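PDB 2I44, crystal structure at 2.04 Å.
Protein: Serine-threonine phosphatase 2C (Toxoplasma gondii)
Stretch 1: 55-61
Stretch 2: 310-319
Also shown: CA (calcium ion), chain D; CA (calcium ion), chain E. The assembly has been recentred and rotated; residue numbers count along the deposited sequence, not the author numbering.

Stretch 1 55-61: FFGVFDG
Stretch 2 (310-319) ADNITAMTVF

Two extended strands of one chain, F55 to G61 and I313 to F319, pack against each other through their side chains. They run nearly antiparallel, with 167° between their N-to-C directions, and their axes come no closer than 8.2 Å. That spacing is too wide for backbone pairing, and no hydrogen bond links the two stretches. The register is fixed by V58 opposite M316, whose CA atoms lie 7.6 Å apart; further along, the CA atoms of D60 and N312 are 8.4 Å apart. Backbone angles are those of β-structure, with phi/psi of -133/131 at F56, -131/139 at V58, -127/118 at M316 and -128/118 at V318. Such angles turn alternate side chains to alternate faces, so F56 and V58 meet T314, M316 and V318, all five with CA-to-CB pointing toward the other stretch, while F59 and A315 point away.

M316, a selenomethionine, covers the most surface. Its chi angles of -178° (t), -178° (t) and -82° (m) extend the chain and then bend its tip, a reach that suits an unbranched, flexible residue in a gap between strands. Its SE lies 3.8 Å from F56 CD1 and 5.1 Å from the centroid of that ring, 81° off the ring normal: the selenium sits at the ring edge, near its plane. M316 CE ends 3.7 Å from G57 O, against the backbone of the facing strand. G57 itself (-151/139) has no side chain; a CB there would point away from stretch 2 and be crowded by F59 CZ, only 3.0 Å from it.

V58 uses its t rotamer (chi1 174°) to present both methyls. V58 CG2 is 4.1 Å from M316 CB, and V58 CG1 is 3.9 Å from T314 CG2. A β-branched side chain is well suited to a strand and here fills the space between two neighbours of the opposing strand. T314, with chi1 -67° (m), offers its methyl to this apolar contact, while its hydroxyl is hydrogen-bonded elsewhere in the structure.

F56, with chi1 -58° (m) and chi2 -80°, supplies a broad ring. V318, chi1 -178° (t), places CG2 3.6 Å from F56 CE1 and 3.9 Å from the ring centroid, 24° off the normal, so a methyl rests over one face in a CH-pi contact.

Beyond this apolar patch, two calcium ions take over. D60 (chi1 -173°, t; chi2 -9°) bridges them: its OD2 binds the calcium of chain D at 2.2 Å, and its OD1 binds the calcium of chain E at 2.2 Å, beside G61 O at 2.2 Å from that same chain E ion. D311 (chi1 179°, t; chi2 26°) brings OD2 to 2.3 Å from the calcium of chain D. That cation thus holds together two carboxylates that would otherwise repel, with D60 OD2 4.4 Å from D311 OD2. A water shared by both calciums donates to D311 OD1 at 2.8 Å, and N312 N makes a weak 2.6 Å hydrogen bond to that same D311 OD1.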

# COMPACT_ATOMS: atom_id res chain seq x y z
N PHE A 55 3.94 -5.92 10.41
CA PHE A 55 3.04 -5.21 9.50
C PHE A 55 3.84 -4.21 8.68
O PHE A 55 4.73 -3.54 9.20
CB PHE A 55 1.96 -4.45 10.28
CG PHE A 55 1.08 -3.59 9.41
CD1 PHE A 55 -0.05 -4.13 8.81
CD2 PHE A 55 1.39 -2.26 9.18
CE1 PHE A 55 -0.87 -3.35 7.99
CE2 PHE A 55 0.58 -1.47 8.36
CZ PHE A 55 -0.54 -2.02 7.76
N PHE A 56 3.52 -4.11 7.40
CA PHE A 56 4.20 -3.19 6.50
C PHE A 56 3.17 -2.43 5.70
O PHE A 56 2.27 -3.02 5.10
CB PHE A 56 5.12 -3.97 5.55
CG PHE A 56 6.15 -4.80 6.26
CD1 PHE A 56 7.32 -4.22 6.74
CD2 PHE A 56 5.94 -6.16 6.47
CE1 PHE A 56 8.27 -4.99 7.43
CE2 PHE A 56 6.88 -6.93 7.17
CZ PHE A 56 8.04 -6.34 7.65
N GLY A 57 3.30 -1.10 5.65
CA GLY A 57 2.35 -0.30 4.91
C GLY A 57 2.93 0.99 4.36
O GLY A 57 3.70 1.68 5.03
N VAL A 58 2.56 1.32 3.13
CA VAL A 58 3.01 2.54 2.48
C VAL A 58 1.75 3.19 1.90
O VAL A 58 0.89 2.50 1.36
CB VAL A 58 4.02 2.23 1.35
CG1 VAL A 58 4.35 3.51 0.58
CG2 VAL A 58 5.29 1.64 1.94
N PHE A 59 1.65 4.51 2.01
CA PHE A 59 0.45 5.20 1.55
C PHE A 59 0.70 6.43 0.70
O PHE A 59 1.36 7.37 1.14
CB PHE A 59 -0.39 5.59 2.78
CG PHE A 59 -0.50 4.50 3.80
CD1 PHE A 59 -1.43 3.48 3.65
CD2 PHE A 59 0.35 4.47 4.91
CE1 PHE A 59 -1.51 2.44 4.57
CE2 PHE A 59 0.28 3.44 5.83
CZ PHE A 59 -0.65 2.42 5.66
N ASP A 60 0.17 6.43 -0.52
CA ASP A 60 0.34 7.57 -1.43
C ASP A 60 -0.89 8.47 -1.33
O ASP A 60 -1.94 8.18 -1.92
CB ASP A 60 0.53 7.09 -2.88
CG ASP A 60 0.88 8.23 -3.84
OD1 ASP A 60 0.82 9.41 -3.44
OD2 ASP A 60 1.22 7.93 -5.01
N GLY A 61 -0.77 9.57 -0.60
CA GLY A 61 -1.88 10.48 -0.46
C GLY A 61 -2.00 11.43 -1.64
O GLY A 61 -1.04 11.61 -2.40
N ALA A 310 10.24 15.12 -10.37
CA ALA A 310 9.92 13.88 -9.68
C ALA A 310 8.74 13.96 -8.71
O ALA A 310 8.51 14.98 -8.05
CB ALA A 310 11.16 13.36 -8.93
N ASP A 311 7.98 12.87 -8.63
CA ASP A 311 6.84 12.79 -7.73
C ASP A 311 7.35 12.45 -6.33
O ASP A 311 8.55 12.20 -6.17
CB ASP A 311 5.89 11.70 -8.22
CG ASP A 311 4.68 11.52 -7.33
OD1 ASP A 311 4.29 12.50 -6.65
OD2 ASP A 311 4.10 10.41 -7.32
N ASN A 312 6.49 12.45 -5.31
CA ASN A 312 6.96 12.04 -3.99
C ASN A 312 7.38 10.59 -4.24
O ASN A 312 6.73 9.89 -5.04
CB ASN A 312 5.83 12.02 -2.94
CG ASN A 312 5.33 13.40 -2.56
OD1 ASN A 312 6.05 14.40 -2.65
ND2 ASN A 312 4.09 13.46 -2.09
N ILE A 313 8.44 10.14 -3.59
CA ILE A 313 8.91 8.77 -3.76
C ILE A 313 9.17 8.15 -2.40
O ILE A 313 9.86 8.72 -1.56
CB ILE A 313 10.23 8.71 -4.56
CG1 ILE A 313 10.12 9.55 -5.83
CG2 ILE A 313 10.54 7.26 -4.93
CD1 ILE A 313 11.42 9.65 -6.61
N THR A 314 8.60 6.97 -2.18
CA THR A 314 8.77 6.25 -0.93
C THR A 314 9.00 4.78 -1.23
O THR A 314 8.28 4.17 -2.02
CB THR A 314 7.53 6.39 -0.03
OG1 THR A 314 7.41 7.76 0.39
CG2 THR A 314 7.63 5.50 1.20
N ALA A 315 10.02 4.22 -0.59
CA ALA A 315 10.34 2.82 -0.77
C ALA A 315 10.63 2.16 0.58
O ALA A 315 11.31 2.73 1.43
CB ALA A 315 11.55 2.67 -1.69
N MSE A 316 10.08 0.97 0.78
CA MSE A 316 10.27 0.21 2.00
C MSE A 316 10.75 -1.15 1.52
O MSE A 316 10.04 -1.83 0.78
CB MSE A 316 8.94 0.07 2.76
CG MSE A 316 9.03 -0.68 4.09
SE MSE A 316 7.29 -0.88 4.98
CE MSE A 316 7.19 0.86 5.81
N THR A 317 11.97 -1.52 1.90
CA THR A 317 12.54 -2.80 1.50
C THR A 317 12.57 -3.80 2.65
O THR A 317 12.97 -3.47 3.76
CB THR A 317 13.98 -2.62 0.96
OG1 THR A 317 14.75 -1.82 1.87
CG2 THR A 317 13.95 -1.92 -0.40
N VAL A 318 12.14 -5.03 2.37
CA VAL A 318 12.11 -6.08 3.38
C VAL A 318 12.84 -7.31 2.86
O VAL A 318 12.44 -7.90 1.85
CB VAL A 318 10.66 -6.46 3.74
CG1 VAL A 318 10.65 -7.52 4.83
CG2 VAL A 318 9.88 -5.22 4.18
N PHE A 319 13.91 -7.71 3.53
CA PHE A 319 14.68 -8.88 3.12
C PHE A 319 14.41 -10.01 4.10
O PHE A 319 14.73 -9.91 5.28
CB PHE A 319 16.17 -8.56 3.08
CG PHE A 319 16.55 -7.55 2.02
CD1 PHE A 319 16.94 -7.97 0.75
CD2 PHE A 319 16.51 -6.19 2.30
CE1 PHE A 319 17.27 -7.05 -0.23
CE2 PHE A 319 16.84 -5.25 1.31
CZ PHE A 319 17.21 -5.68 0.05
CA CA D . 2.33 9.47 -6.18
CA CA E . 0.50 11.53 -3.97
O HOH W 1 1.97 11.40 -5.45
O HOH W 2 4.01 9.02 -4.64
O HOH W 3 0.76 9.37 -7.30
O HOH W 4 -0.92 10.97 -5.72
O HOH W 5 0.47 13.80 -3.79